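Local coordinates for RNA-dependent RNA polymerase (Dera Ghazi Khan orthonairovirus, PDB 6DX2), which carries an N-terminal viral OTU cysteine protease domain with deubiquitinase activity, the part crystallised here, and as a whole probably acts as an RNA-directed RNA polymerase, at residues A[115-120]-A[141-146]; A[62-67]-A[106-111]; A[26-31]-A[123-128]; A[34-39]-A[151-156]; A[5-10]-A[135-140]. One frame throughout, in Å; residues are numbered along the deposited sequence.

Contact 1 is the centre of the mixed sheet of the OTU domain, a buried pair of parallel strands joined by backbone bonds, with helices 42-52 and 102-112 covering one face. Contact 2 is also buried, but it joins two helices through hydrocarbon side chains; Ile-116 CD1 packs on Leu-108, so helix and sheet share one core. Contacts 3, 4 and 5 are partly buried, and in them loops are fastened by amides and carboxylates backed by a few apolar pairs. Contact 4 extends from strand 150-156, next to strand 142-147 of contact 1. Phe-31 of contact 3 touches contacts 1, 4 and 5, and the salt bridge between Lys-145 and Glu-125 ties contact 1 to contact 3.

Contact 1. Residues A[115-120]-A[141-146]; sequences TIILWE and ALNLKL
Trp-119 meets Asn-143 in the tightest part of this parallel strand pair: indole NE1 donates to Asn-143 OD1 at 2.9 Å. The bond is nearly straight (167°) and lies in the indole plane, although the donor stands 28° out of the carbonyl plane of the amide. With chi1 of Trp-119 at -60°, CG sits anti to the carbonyl carbon, and the ring lies alongside the amide. Ile-117 CG2 covers one indole face toward the rim, while its CD1 meets Ala-141 CB at 3.7 Å. On the reverse face of the sheet Leu-118 CD2 lies 3.6 Å from Leu-144 CD1, and Ile-116 CG2 reaches the same methyl at 4.0 Å. Helices 42-52 and 102-112 cover this side, so leucine and isoleucine suit it. Five backbone hydrogen bonds, from Leu-142 N with Thr-115 O to Leu-146 N with Trp-119 O, fix the register. Toward the C-terminal ends the contact opens to solvent. Leu-146 CD2 packs on the aliphatic CG of Glu-120 at 3.7 Å, and the extended glutamate chain carries its carboxylate onward from a partly exposed position. The buried amide of Asn-143 is thus supplied at both atoms, OD1 by the indole and ND2 by Val-138 O, and the bond to OD1 should also restrict rotation of the indole about CB-CG.

Contact 2. Residues A[62-67]-A[106-111]; sequences KNTIAS and EILSKA
Ile-65 crosses Ile-107 and Leu-108 at about a right angle where helices 58-71 and 102-112 pass, their local axes 9.2 Å apart and inclined at 85°. From CB the isoleucine forks, and its two branches address different neighbours. CG2, anti to the backbone N, runs into Ile-107, meeting methyl CG2 at 3.6 Å and CD1 at 4.0 Å. CG1 goes the other way, to Leu-108, whose CD1 lies 3.7 Å off. The terminal CD1 turns away from 106-111 and makes no close contact with it; elsewhere the side chain also touches Phe-44 of helix 42-52 and Tyr-89 and Met-93 of helix 86-93. A beta-branched residue fits here because it can fill two directions at once. Leu-108 turns to meet it through chi1 of -156°, which sets CG anti to the backbone N. Nearer the surface, the small Ala-111 is compatible with the close approach, its CB resting 4.0 Å from Thr-64 CG2. Threonine is apt at this margin: the methyl faces the helix opposite, and OG1 makes a weak bond back to Ser-60 O of its own helix. Where side chains meet across the interface, it is hydrocarbon on hydrocarbon, so the two helices of this OTU domain are held here by apolar burial and methyl shape, with no hydrogen bond between these two segments.

Contact 3. Residues A[26-31]-A[123-128]; sequences NLNDYF and VSENVV
Asn-26 faces the turn at Ser-124 to Asn-126 from within an Asx turn of its own, its OD1 accepting from Asn-28 N at 3.0 Å. The opposing residues form the tip of the beta-hairpin that joins strands 116-121 and 127-133. Chi1 of Asn-26, at -165°, holds CG anti to the backbone N, on the side of the hairpin, and chi2 then turns ND2 to its acceptors. Two of these lie close to the amide plane, Ser-124 O at 2.9 Å and Asn-126 OD1 at 3.1 Å from Asn-26 ND2. The two amide groups stand nearly perpendicular, planes 83° apart, and the donor sits above the carbonyl plane of Asn-126 instead of within it. Asparagine suits the place because one amide can serve its own turn and bind a second one. Glu-125 is oriented otherwise: its chain, bent at chi2, passes obliquely by Asn-28, with CG 3.4 Å from Asn-28 OD1. Its OE1 goes on to a salt bridge with Lys-145, while Asn-28 ND2 bonds to Ser-33 OG. Beneath the polar layer Leu-27 crosses Val-127 at about a right angle, CD2 to CG2 at 3.7 Å, in buried positions beside Trp-119 that call for aliphatic residues. The backbones themselves meet in a single bridge, flanked on one side by the bond of Val-127 with Phe-25 and on the other by Leu-27 N donating to Glu-125 O at 3.1 Å.

Contact 4. Residues A[34-39]-A[151-156]; sequences EKVPGD and IEPLQL
Glu-152 is folded back toward Val-36 by two successive torsions: chi1 of -47° puts CG anti to the carbonyl carbon, and chi2 of -66° bends CD toward the loop. The carboxylate oxygen OE1 then accepts from Val-36 N at 2.9 Å, approached almost in line with the CD-OE1 bond. Glutamate suits this place because its two methylenes let the carboxylate leave the strand and reach the loop N-H. The two side chains slide past each other in opposite directions, and Val-36 CG2, the methyl held between the backbone N and carbonyl carbon, comes alongside OE1 and lies 3.6 Å from Ile-151 O. Its other methyl, CG1, meets Pro-153 tip to tip, 3.6 Å from CD. That proline ring is a compact apolar surface in a strand, and its carbonyl remains available: Glu-34 N donates to Pro-153 O at 3.0 Å. The aliphatic part of Glu-34 leans obliquely on the same ring, CB to CG at 3.9 Å, before its chain leads away. The Glu-34 bond carries the backbone pairing one step past strand 31-33; at Val-36 a side-chain oxygen takes over as acceptor. Gly-38 and Asp-39 then open the Gly-Asp-Gly-Asn-Cys run characteristic of OTU cysteine proteases, and Asp-39 OD1 bonds to Asn-41 N ahead of helix 42-52. That helix packs close by, with Phe-49 against Glu-34 and Ser-46 against Pro-153, while strand 142-147 pairs with strand 150-156.

Contact 5. Residues A[5-10]-A[135-140]; sequences HLDDIN and PGLVST
Ser-139 grips the Asp-7 carboxylate at both oxygens: its backbone N donates to OD1 at 2.8 Å and its OG to OD2, where the 2.5 Å separation is unusually short and by itself says little about strength. Both carboxylate oxygens use their syn lone pairs, so one serine engages the whole aspartate group with two hydrogens. The arrangement depends on chi1 of Ser-139, at 61°, which sets OG between the backbone N and the carbonyl carbon and hence close to its own N-H. Aspartate is short enough to place both oxygens here, and the paired bonds should limit rotation of its carboxylate. Behind this polar pair, Leu-6 and Val-138 cross obliquely: Val-138 CG1 packs on Leu-6 CB at 3.7 Å, and its other methyl, CG2, lies 3.6 Å from Leu-6 O. Aliphatic residues fit because both are buried. The contact thus fastens a short 3-10 turn near the N-terminus to the one at 138-140, in the connection between strands 127-133 and 142-147. On the sheet side Val-138 rests on Ile-117 and Trp-119 of strand 116-121, and both Leu-6 and Val-138 reach Phe-31 of edge strand 31-33.

Contact 1. Residues A[115-120]-A[141-146]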
# COMPACT_ATOMS: atom_id res chain seq x y z
N THR A 115 5.98 -6.87 0.10
CA THR A 115 4.72 -6.95 -0.62
C THR A 115 3.74 -6.06 0.10
O THR A 115 3.71 -6.06 1.35
CB THR A 115 4.26 -8.42 -0.66
OG1 THR A 115 5.17 -9.13 -1.53
CG2 THR A 115 2.86 -8.58 -1.29
N ILE A 116 2.95 -5.30 -0.67
CA ILE A 116 1.97 -4.39 -0.12
C ILE A 116 0.63 -4.69 -0.77
O ILE A 116 0.56 -4.84 -1.98
CB ILE A 116 2.34 -2.91 -0.33
CG1 ILE A 116 3.71 -2.64 0.37
CG2 ILE A 116 1.16 -2.02 0.15
CD1 ILE A 116 4.33 -1.23 0.05
N ILE A 117 -0.42 -4.81 0.04
CA ILE A 117 -1.74 -5.12 -0.49
C ILE A 117 -2.68 -3.99 -0.12
O ILE A 117 -2.76 -3.61 1.05
CB ILE A 117 -2.26 -6.46 0.03
CG1 ILE A 117 -1.29 -7.54 -0.38
CG2 ILE A 117 -3.72 -6.72 -0.46
CD1 ILE A 117 -1.64 -8.94 0.26
N LEU A 118 -3.38 -3.46 -1.12
CA LEU A 118 -4.38 -2.43 -0.88
C LEU A 118 -5.72 -3.12 -0.91
O LEU A 118 -6.16 -3.59 -1.97
CB LEU A 118 -4.32 -1.31 -1.92
CG LEU A 118 -2.95 -0.64 -2.14
CD1 LEU A 118 -3.04 0.61 -3.11
CD2 LEU A 118 -2.30 -0.30 -0.80
N TRP A 119 -6.39 -3.19 0.25
CA TRP A 119 -7.70 -3.80 0.34
C TRP A 119 -8.70 -2.65 0.30
O TRP A 119 -8.86 -1.93 1.29
CB TRP A 119 -7.86 -4.57 1.65
CG TRP A 119 -6.86 -5.70 1.85
CD1 TRP A 119 -5.65 -5.63 2.51
CD2 TRP A 119 -7.01 -7.05 1.41
NE1 TRP A 119 -5.06 -6.86 2.54
CE2 TRP A 119 -5.86 -7.76 1.87
CE3 TRP A 119 -7.99 -7.74 0.69
CZ2 TRP A 119 -5.63 -9.09 1.58
CZ3 TRP A 119 -7.76 -9.12 0.42
CH2 TRP A 119 -6.61 -9.77 0.87
N GLU A 120 -9.37 -2.47 -0.83
CA GLU A 120 -10.42 -1.47 -0.91
C GLU A 120 -11.69 -2.06 -0.34
O GLU A 120 -12.19 -3.08 -0.82
CB GLU A 120 -10.61 -0.99 -2.34
CG GLU A 120 -9.55 0.07 -2.69
CD GLU A 120 -9.37 0.33 -4.18
OE1 GLU A 120 -8.27 0.06 -4.71
OE2 GLU A 120 -10.34 0.82 -4.81
N ALA A 141 2.75 -9.51 3.93
CA ALA A 141 2.59 -8.22 3.30
C ALA A 141 2.32 -7.13 4.33
O ALA A 141 1.89 -7.40 5.47
CB ALA A 141 1.43 -8.27 2.30
N LEU A 142 2.49 -5.91 3.88
CA LEU A 142 1.85 -4.76 4.53
C LEU A 142 0.44 -4.66 3.96
O LEU A 142 0.26 -4.26 2.80
CB LEU A 142 2.62 -3.47 4.32
CG LEU A 142 4.12 -3.40 4.53
CD1 LEU A 142 4.54 -1.91 4.63
CD2 LEU A 142 4.62 -4.10 5.68
N ASN A 143 -0.52 -4.97 4.80
CA ASN A 143 -1.93 -4.99 4.44
C ASN A 143 -2.52 -3.66 4.83
O ASN A 143 -2.54 -3.34 6.02
CB ASN A 143 -2.64 -6.13 5.18
CG ASN A 143 -2.19 -7.47 4.63
OD1 ASN A 143 -2.53 -7.78 3.50
ND2 ASN A 143 -1.26 -8.13 5.31
N LEU A 144 -3.07 -2.95 3.84
CA LEU A 144 -3.63 -1.61 4.06
C LEU A 144 -5.10 -1.65 3.72
O LEU A 144 -5.46 -2.20 2.66
CB LEU A 144 -2.92 -0.58 3.13
CG LEU A 144 -1.41 -0.47 3.38
CD1 LEU A 144 -0.87 0.59 2.43
CD2 LEU A 144 -1.08 -0.07 4.85
N LYS A 145 -5.91 -1.06 4.59
CA LYS A 145 -7.33 -0.93 4.36
C LYS A 145 -7.59 0.44 3.81
O LYS A 145 -7.28 1.46 4.45
CB LYS A 145 -8.12 -1.15 5.64
CG LYS A 145 -9.64 -1.12 5.45
CD LYS A 145 -10.36 -1.42 6.78
CE LYS A 145 -10.44 -0.17 7.63
NZ LYS A 145 -10.92 -0.49 9.00
N LEU A 146 -8.24 0.49 2.65
CA LEU A 146 -8.66 1.75 2.05
C LEU A 146 -10.15 1.85 2.20
O LEU A 146 -10.89 1.08 1.58
CB LEU A 146 -8.28 1.73 0.56
CG LEU A 146 -6.83 2.07 0.25
CD1 LEU A 146 -5.80 1.20 0.98
CD2 LEU A 146 -6.64 1.93 -1.27

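Contact 2. Residues A[62-67]-A[106-111]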
# COMPACT_ATOMS: atom_id res chain seq x y z
N LYS A 62 8.90 8.09 2.83
CA LYS A 62 8.86 8.95 1.65
C LYS A 62 10.23 9.10 1.02
O LYS A 62 10.34 9.18 -0.21
CB LYS A 62 8.32 10.35 2.01
CG LYS A 62 6.80 10.33 2.25
CD LYS A 62 6.33 11.76 2.47
CE LYS A 62 4.99 11.94 1.85
NZ LYS A 62 4.57 13.34 1.88
N ASN A 63 11.28 9.26 1.85
CA ASN A 63 12.61 9.46 1.28
C ASN A 63 13.08 8.22 0.54
O ASN A 63 13.74 8.32 -0.50
CB ASN A 63 13.60 9.85 2.38
CG ASN A 63 13.33 11.26 2.91
OD1 ASN A 63 12.78 12.09 2.20
ND2 ASN A 63 13.73 11.53 4.15
N THR A 64 12.72 7.04 1.07
CA THR A 64 13.03 5.79 0.41
C THR A 64 12.32 5.69 -0.93
O THR A 64 12.93 5.35 -1.95
CB THR A 64 12.64 4.63 1.33
OG1 THR A 64 13.52 4.65 2.46
CG2 THR A 64 12.84 3.34 0.59
N ILE A 65 11.04 6.09 -0.96
CA ILE A 65 10.30 6.11 -2.22
C ILE A 65 10.96 7.06 -3.21
O ILE A 65 11.08 6.79 -4.41
CB ILE A 65 8.84 6.51 -1.96
CG1 ILE A 65 8.14 5.42 -1.18
CG2 ILE A 65 8.10 6.81 -3.30
CD1 ILE A 65 6.77 5.93 -0.67
N ALA A 66 11.38 8.22 -2.71
CA ALA A 66 11.96 9.20 -3.59
C ALA A 66 13.26 8.68 -4.18
O ALA A 66 13.54 8.92 -5.35
CB ALA A 66 12.17 10.51 -2.83
N SER A 67 14.06 7.95 -3.39
CA SER A 67 15.32 7.43 -3.90
C SER A 67 15.06 6.41 -4.99
O SER A 67 15.77 6.40 -6.02
CB SER A 67 16.17 6.82 -2.77
OG SER A 67 15.83 5.45 -2.55
N GLU A 106 3.20 0.59 -5.25
CA GLU A 106 4.03 -0.07 -6.26
C GLU A 106 5.51 0.24 -6.01
O GLU A 106 6.34 -0.67 -5.99
CB GLU A 106 3.61 0.38 -7.65
CG GLU A 106 4.57 -0.08 -8.76
CD GLU A 106 4.00 0.22 -10.11
OE1 GLU A 106 3.93 1.41 -10.40
OE2 GLU A 106 3.66 -0.73 -10.89
N ILE A 107 5.83 1.51 -5.77
CA ILE A 107 7.24 1.90 -5.58
C ILE A 107 7.80 1.30 -4.30
O ILE A 107 8.90 0.72 -4.29
CB ILE A 107 7.39 3.43 -5.59
CG1 ILE A 107 7.10 4.00 -6.97
CG2 ILE A 107 8.82 3.80 -5.22
CD1 ILE A 107 7.05 5.62 -7.02
N LEU A 108 7.06 1.43 -3.20
CA LEU A 108 7.60 0.93 -1.93
C LEU A 108 7.81 -0.57 -1.95
O LEU A 108 8.74 -1.08 -1.33
CB LEU A 108 6.64 1.29 -0.77
CG LEU A 108 7.34 1.35 0.57
CD1 LEU A 108 8.53 2.19 0.68
CD2 LEU A 108 6.27 1.88 1.58
N SER A 109 6.91 -1.32 -2.58
CA SER A 109 7.11 -2.77 -2.67
C SER A 109 8.43 -3.10 -3.34
O SER A 109 9.19 -3.97 -2.87
CB SER A 109 5.95 -3.39 -3.42
OG SER A 109 5.96 -3.11 -4.79
N LYS A 110 8.75 -2.39 -4.44
CA LYS A 110 10.04 -2.60 -5.06
C LYS A 110 11.18 -2.02 -4.20
O LYS A 110 12.24 -2.64 -4.08
CB LYS A 110 10.06 -1.97 -6.46
CG LYS A 110 9.00 -2.56 -7.41
CD LYS A 110 8.73 -1.72 -8.66
CE LYS A 110 7.60 -2.40 -9.51
NZ LYS A 110 7.61 -1.93 -10.94
N ALA A 111 10.98 -0.85 -3.60
CA ALA A 111 12.12 -0.20 -2.96
C ALA A 111 12.58 -0.96 -1.73
O ALA A 111 13.77 -0.91 -1.38
CB ALA A 111 11.75 1.25 -2.61

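Contact 3. Residues A[26-31]-A[123-128]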
# COMPACT_ATOMS: atom_id res chain seq x y z
N ASN A 26 -15.25 -10.20 4.60
CA ASN A 26 -15.12 -9.10 5.54
C ASN A 26 -13.72 -9.07 6.16
O ASN A 26 -13.30 -10.03 6.83
CB ASN A 26 -16.19 -9.16 6.63
CG ASN A 26 -16.25 -7.86 7.35
OD1 ASN A 26 -15.49 -7.65 8.28
ND2 ASN A 26 -17.09 -6.93 6.87
N LEU A 27 -13.03 -7.95 5.96
CA LEU A 27 -11.68 -7.76 6.48
C LEU A 27 -11.58 -8.14 7.94
O LEU A 27 -10.58 -8.73 8.38
CB LEU A 27 -11.25 -6.30 6.31
CG LEU A 27 -10.98 -5.92 4.87
CD1 LEU A 27 -10.64 -4.46 4.81
CD2 LEU A 27 -9.88 -6.82 4.34
N ASN A 28 -12.56 -7.76 8.73
CA ASN A 28 -12.35 -7.89 10.15
C ASN A 28 -12.59 -9.29 10.67
O ASN A 28 -12.46 -9.50 11.88
CB ASN A 28 -13.18 -6.85 10.86
CG ASN A 28 -12.62 -5.44 10.61
OD1 ASN A 28 -13.35 -4.56 10.20
ND2 ASN A 28 -11.29 -5.26 10.84
N ASP A 29 -12.92 -10.23 9.80
CA ASP A 29 -12.87 -11.63 10.19
C ASP A 29 -11.46 -12.17 10.18
O ASP A 29 -11.21 -13.23 10.77
CB ASP A 29 -13.78 -12.45 9.28
CG ASP A 29 -15.24 -12.24 9.61
OD1 ASP A 29 -15.53 -11.88 10.79
OD2 ASP A 29 -16.07 -12.43 8.69
N TYR A 30 -10.53 -11.48 9.56
CA TYR A 30 -9.18 -12.00 9.38
C TYR A 30 -8.12 -11.04 9.88
O TYR A 30 -7.01 -11.49 10.16
CB TYR A 30 -8.90 -12.30 7.89
CG TYR A 30 -9.87 -13.33 7.40
CD1 TYR A 30 -9.59 -14.69 7.52
CD2 TYR A 30 -11.08 -12.95 6.87
CE1 TYR A 30 -10.51 -15.64 7.10
CE2 TYR A 30 -12.00 -13.88 6.45
CZ TYR A 30 -11.72 -15.22 6.58
OH TYR A 30 -12.67 -16.13 6.15
N PHE A 31 -8.42 -9.75 9.94
CA PHE A 31 -7.46 -8.74 10.31
C PHE A 31 -7.95 -7.97 11.52
O PHE A 31 -9.15 -7.70 11.68
CB PHE A 31 -7.24 -7.71 9.17
CG PHE A 31 -6.64 -8.26 7.95
CD1 PHE A 31 -5.26 -8.45 7.87
CD2 PHE A 31 -7.43 -8.56 6.83
CE1 PHE A 31 -4.67 -8.87 6.71
CE2 PHE A 31 -6.83 -9.02 5.67
CZ PHE A 31 -5.43 -9.16 5.61
N VAL A 123 -18.00 0.75 3.51
CA VAL A 123 -18.19 1.27 4.87
C VAL A 123 -18.41 0.14 5.86
O VAL A 123 -18.13 0.29 7.06
CB VAL A 123 -19.35 2.29 4.92
CG1 VAL A 123 -19.00 3.54 4.15
CG2 VAL A 123 -20.63 1.68 4.39
N SER A 124 -18.89 -1.01 5.41
CA SER A 124 -19.06 -2.15 6.29
C SER A 124 -17.84 -3.07 6.29
O SER A 124 -17.93 -4.18 6.84
CB SER A 124 -20.32 -2.91 5.90
OG SER A 124 -21.36 -2.01 5.55
N GLU A 125 -16.71 -2.64 5.71
CA GLU A 125 -15.42 -3.35 5.74
C GLU A 125 -15.40 -4.58 4.85
O GLU A 125 -14.52 -5.45 4.98
CB GLU A 125 -15.00 -3.73 7.17
CG GLU A 125 -15.29 -2.64 8.21
CD GLU A 125 -14.31 -1.49 8.14
OE1 GLU A 125 -13.28 -1.62 7.45
OE2 GLU A 125 -14.57 -0.45 8.77
N ASN A 126 -16.31 -4.66 3.89
CA ASN A 126 -16.23 -5.73 2.91
C ASN A 126 -15.25 -5.34 1.82
O ASN A 126 -15.26 -4.19 1.34
CB ASN A 126 -17.60 -5.98 2.31
CG ASN A 126 -18.62 -6.37 3.35
OD1 ASN A 126 -18.41 -7.32 4.10
ND2 ASN A 126 -19.71 -5.61 3.44
N VAL A 127 -14.40 -6.30 1.41
CA VAL A 127 -13.51 -6.06 0.29
C VAL A 127 -14.32 -5.76 -0.95
O VAL A 127 -15.30 -6.46 -1.26
CB VAL A 127 -12.58 -7.25 0.04
CG1 VAL A 127 -11.66 -6.92 -1.15
CG2 VAL A 127 -11.71 -7.48 1.22
N VAL A 128 -13.93 -4.69 -1.66
CA VAL A 128 -14.47 -4.37 -2.97
C VAL A 128 -13.46 -4.65 -4.06
O VAL A 128 -13.81 -5.15 -5.13
CB VAL A 128 -14.97 -2.91 -3.03
CG1 VAL A 128 -15.80 -2.70 -4.30
CG2 VAL A 128 -15.85 -2.62 -1.85

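Contact 4. Residues A[34-39]-A[151-156]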
# COMPACT_ATOMS: atom_id res chain seq x y z
N GLU A 34 -5.86 -1.15 12.84
CA GLU A 34 -5.23 -0.20 13.72
C GLU A 34 -5.54 1.23 13.27
O GLU A 34 -5.57 1.52 12.08
CB GLU A 34 -3.71 -0.41 13.78
CG GLU A 34 -2.97 0.72 14.52
CD GLU A 34 -2.99 0.56 16.03
OE1 GLU A 34 -2.53 1.48 16.74
OE2 GLU A 34 -3.47 -0.49 16.51
N LYS A 35 -5.78 2.11 14.22
CA LYS A 35 -6.13 3.50 13.96
C LYS A 35 -4.87 4.35 13.74
O LYS A 35 -3.94 4.29 14.55
CB LYS A 35 -6.90 4.03 15.17
CG LYS A 35 -6.05 3.96 16.46
CD LYS A 35 -6.88 3.98 17.74
CE LYS A 35 -6.75 2.66 18.51
NZ LYS A 35 -7.90 2.43 19.45
N VAL A 36 -4.82 5.12 12.65
CA VAL A 36 -3.77 6.13 12.50
C VAL A 36 -4.45 7.48 12.25
O VAL A 36 -5.61 7.53 11.79
CB VAL A 36 -2.78 5.82 11.36
CG1 VAL A 36 -2.07 4.50 11.57
CG2 VAL A 36 -3.48 5.91 10.01
N PRO A 37 -3.76 8.56 12.52
CA PRO A 37 -4.40 9.89 12.36
C PRO A 37 -4.86 10.12 10.93
O PRO A 37 -4.15 9.79 9.97
CB PRO A 37 -3.29 10.87 12.76
CG PRO A 37 -2.44 10.10 13.70
CD PRO A 37 -2.41 8.68 13.10
N GLY A 38 -6.04 10.70 10.79
CA GLY A 38 -6.67 10.75 9.48
C GLY A 38 -6.31 11.90 8.55
O GLY A 38 -7.12 12.31 7.72
N ASP A 39 -5.11 12.41 8.62
CA ASP A 39 -4.73 13.44 7.68
C ASP A 39 -4.15 12.80 6.41
O ASP A 39 -4.07 11.58 6.27
CB ASP A 39 -3.72 14.41 8.27
CG ASP A 39 -2.41 13.73 8.72
OD1 ASP A 39 -1.83 12.95 7.94
OD2 ASP A 39 -1.93 14.00 9.86
N ILE A 151 -6.70 5.53 4.85
CA ILE A 151 -5.91 4.32 4.86
C ILE A 151 -5.60 4.02 6.30
O ILE A 151 -5.21 4.91 7.07
CB ILE A 151 -4.63 4.46 4.02
CG1 ILE A 151 -5.02 4.61 2.56
CG2 ILE A 151 -3.65 3.27 4.28
CD1 ILE A 151 -3.88 4.60 1.67
N GLU A 152 -5.80 2.75 6.67
CA GLU A 152 -5.43 2.25 7.98
C GLU A 152 -4.61 0.97 7.83
O GLU A 152 -4.81 0.19 6.89
CB GLU A 152 -6.67 1.98 8.83
CG GLU A 152 -7.70 3.14 8.80
CD GLU A 152 -7.21 4.44 9.46
OE1 GLU A 152 -6.24 4.38 10.25
OE2 GLU A 152 -7.83 5.52 9.20
N PRO A 153 -3.66 0.75 8.71
CA PRO A 153 -2.95 -0.55 8.70
C PRO A 153 -3.84 -1.69 9.18
O PRO A 153 -4.68 -1.50 10.05
CB PRO A 153 -1.78 -0.30 9.68
CG PRO A 153 -2.14 0.90 10.46
CD PRO A 153 -3.28 1.61 9.84
N LEU A 154 -3.63 -2.88 8.63
CA LEU A 154 -4.26 -4.12 9.11
C LEU A 154 -3.17 -5.05 9.61
O LEU A 154 -2.10 -5.09 9.04
CB LEU A 154 -4.99 -4.81 7.94
CG LEU A 154 -6.14 -3.95 7.36
CD1 LEU A 154 -6.52 -4.65 6.01
CD2 LEU A 154 -7.29 -3.90 8.38
N GLN A 155 -3.47 -5.86 10.64
CA GLN A 155 -2.59 -6.98 11.00
C GLN A 155 -3.39 -8.26 11.09
O GLN A 155 -4.55 -8.24 11.51
CB GLN A 155 -1.88 -6.67 12.33
CG GLN A 155 -1.02 -5.40 12.17
CD GLN A 155 -0.16 -5.07 13.37
OE1 GLN A 155 -0.67 -4.77 14.46
NE2 GLN A 155 1.16 -5.07 13.16
N LEU A 156 -2.76 -9.38 10.72
CA LEU A 156 -3.44 -10.67 10.80
C LEU A 156 -3.81 -10.96 12.24
O LEU A 156 -3.05 -10.66 13.17
CB LEU A 156 -2.56 -11.79 10.24
CG LEU A 156 -2.73 -11.91 8.73
CD1 LEU A 156 -1.99 -13.10 8.24
CD2 LEU A 156 -4.19 -12.05 8.42

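Contact 5. Residues A[5-10]-A[135-140]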
# COMPACT_ATOMS: atom_id res chain seq x y z
N HIS A 5 -8.08 -19.32 4.50
CA HIS A 5 -6.79 -18.77 4.88
C HIS A 5 -6.40 -17.71 3.87
O HIS A 5 -6.40 -17.95 2.66
CB HIS A 5 -5.71 -19.86 4.96
CG HIS A 5 -6.06 -20.99 5.88
ND1 HIS A 5 -6.11 -20.85 7.25
CD2 HIS A 5 -6.39 -22.28 5.62
CE1 HIS A 5 -6.44 -22.01 7.80
NE2 HIS A 5 -6.62 -22.89 6.83
N LEU A 6 -6.05 -16.52 4.39
CA LEU A 6 -5.64 -15.42 3.52
C LEU A 6 -4.48 -15.82 2.62
O LEU A 6 -4.45 -15.41 1.45
CB LEU A 6 -5.28 -14.23 4.37
CG LEU A 6 -6.53 -13.70 5.06
CD1 LEU A 6 -6.20 -12.40 5.64
CD2 LEU A 6 -7.63 -13.55 3.99
N ASP A 7 -3.54 -16.64 3.11
CA ASP A 7 -2.40 -17.03 2.28
C ASP A 7 -2.78 -18.01 1.16
O ASP A 7 -1.92 -18.32 0.33
CB ASP A 7 -1.27 -17.62 3.14
CG ASP A 7 -0.40 -16.53 3.78
OD1 ASP A 7 -0.76 -15.39 3.60
OD2 ASP A 7 0.63 -16.81 4.40
N ASP A 8 -4.04 -18.47 1.11
CA ASP A 8 -4.51 -19.34 0.03
C ASP A 8 -5.39 -18.61 -0.97
O ASP A 8 -6.05 -19.27 -1.78
CB ASP A 8 -5.29 -20.51 0.60
CG ASP A 8 -4.45 -21.38 1.48
OD1 ASP A 8 -3.31 -21.73 1.08
OD2 ASP A 8 -4.92 -21.68 2.59
N ILE A 9 -5.44 -17.28 -0.91
CA ILE A 9 -6.21 -16.51 -1.88
C ILE A 9 -5.59 -16.71 -3.25
O ILE A 9 -4.36 -16.87 -3.38
CB ILE A 9 -6.23 -15.02 -1.51
CG1 ILE A 9 -7.23 -14.77 -0.38
CG2 ILE A 9 -6.59 -14.08 -2.71
CD1 ILE A 9 -7.14 -13.34 0.17
N ASN A 10 -6.44 -16.65 -4.27
CA ASN A 10 -6.04 -16.72 -5.68
C ASN A 10 -5.82 -15.32 -6.25
O ASN A 10 -6.76 -14.52 -6.39
CB ASN A 10 -7.09 -17.51 -6.45
CG ASN A 10 -7.13 -18.98 -6.04
OD1 ASN A 10 -6.18 -19.49 -5.42
ND2 ASN A 10 -8.22 -19.67 -6.38
N PRO A 135 5.56 -10.12 -4.89
CA PRO A 135 5.27 -11.55 -5.10
C PRO A 135 4.92 -12.32 -3.84
O PRO A 135 4.71 -13.54 -3.94
CB PRO A 135 6.60 -12.06 -5.66
CG PRO A 135 7.60 -11.24 -4.91
CD PRO A 135 7.00 -9.82 -4.86
N GLY A 136 4.83 -11.66 -2.70
CA GLY A 136 4.76 -12.34 -1.44
C GLY A 136 3.33 -12.66 -1.03
O GLY A 136 2.36 -12.41 -1.73
N LEU A 137 3.20 -13.23 0.15
CA LEU A 137 1.93 -13.73 0.65
C LEU A 137 1.24 -12.72 1.55
O LEU A 137 1.90 -11.87 2.15
CB LEU A 137 2.15 -15.01 1.46
CG LEU A 137 2.84 -16.19 0.72
CD1 LEU A 137 3.25 -17.29 1.71
CD2 LEU A 137 1.91 -16.70 -0.38
N VAL A 138 -0.08 -12.85 1.72
CA VAL A 138 -0.81 -11.91 2.59
C VAL A 138 -0.17 -11.78 3.98
O VAL A 138 0.05 -10.67 4.48
CB VAL A 138 -2.29 -12.30 2.72
CG1 VAL A 138 -2.98 -11.43 3.83
CG2 VAL A 138 -2.98 -12.13 1.40
N SER A 139 0.19 -12.91 4.59
CA SER A 139 0.70 -12.88 5.95
C SER A 139 2.02 -12.13 6.08
O SER A 139 2.34 -11.71 7.19
CB SER A 139 0.89 -14.29 6.48
OG SER A 139 1.81 -15.03 5.71
N THR A 140 2.79 -11.97 4.99
CA THR A 140 4.03 -11.22 5.07
C THR A 140 3.88 -9.82 4.53
O THR A 140 4.83 -9.06 4.60
CB THR A 140 5.15 -11.97 4.28
OG1 THR A 140 4.77 -12.14 2.91
CG2 THR A 140 5.37 -13.36 4.83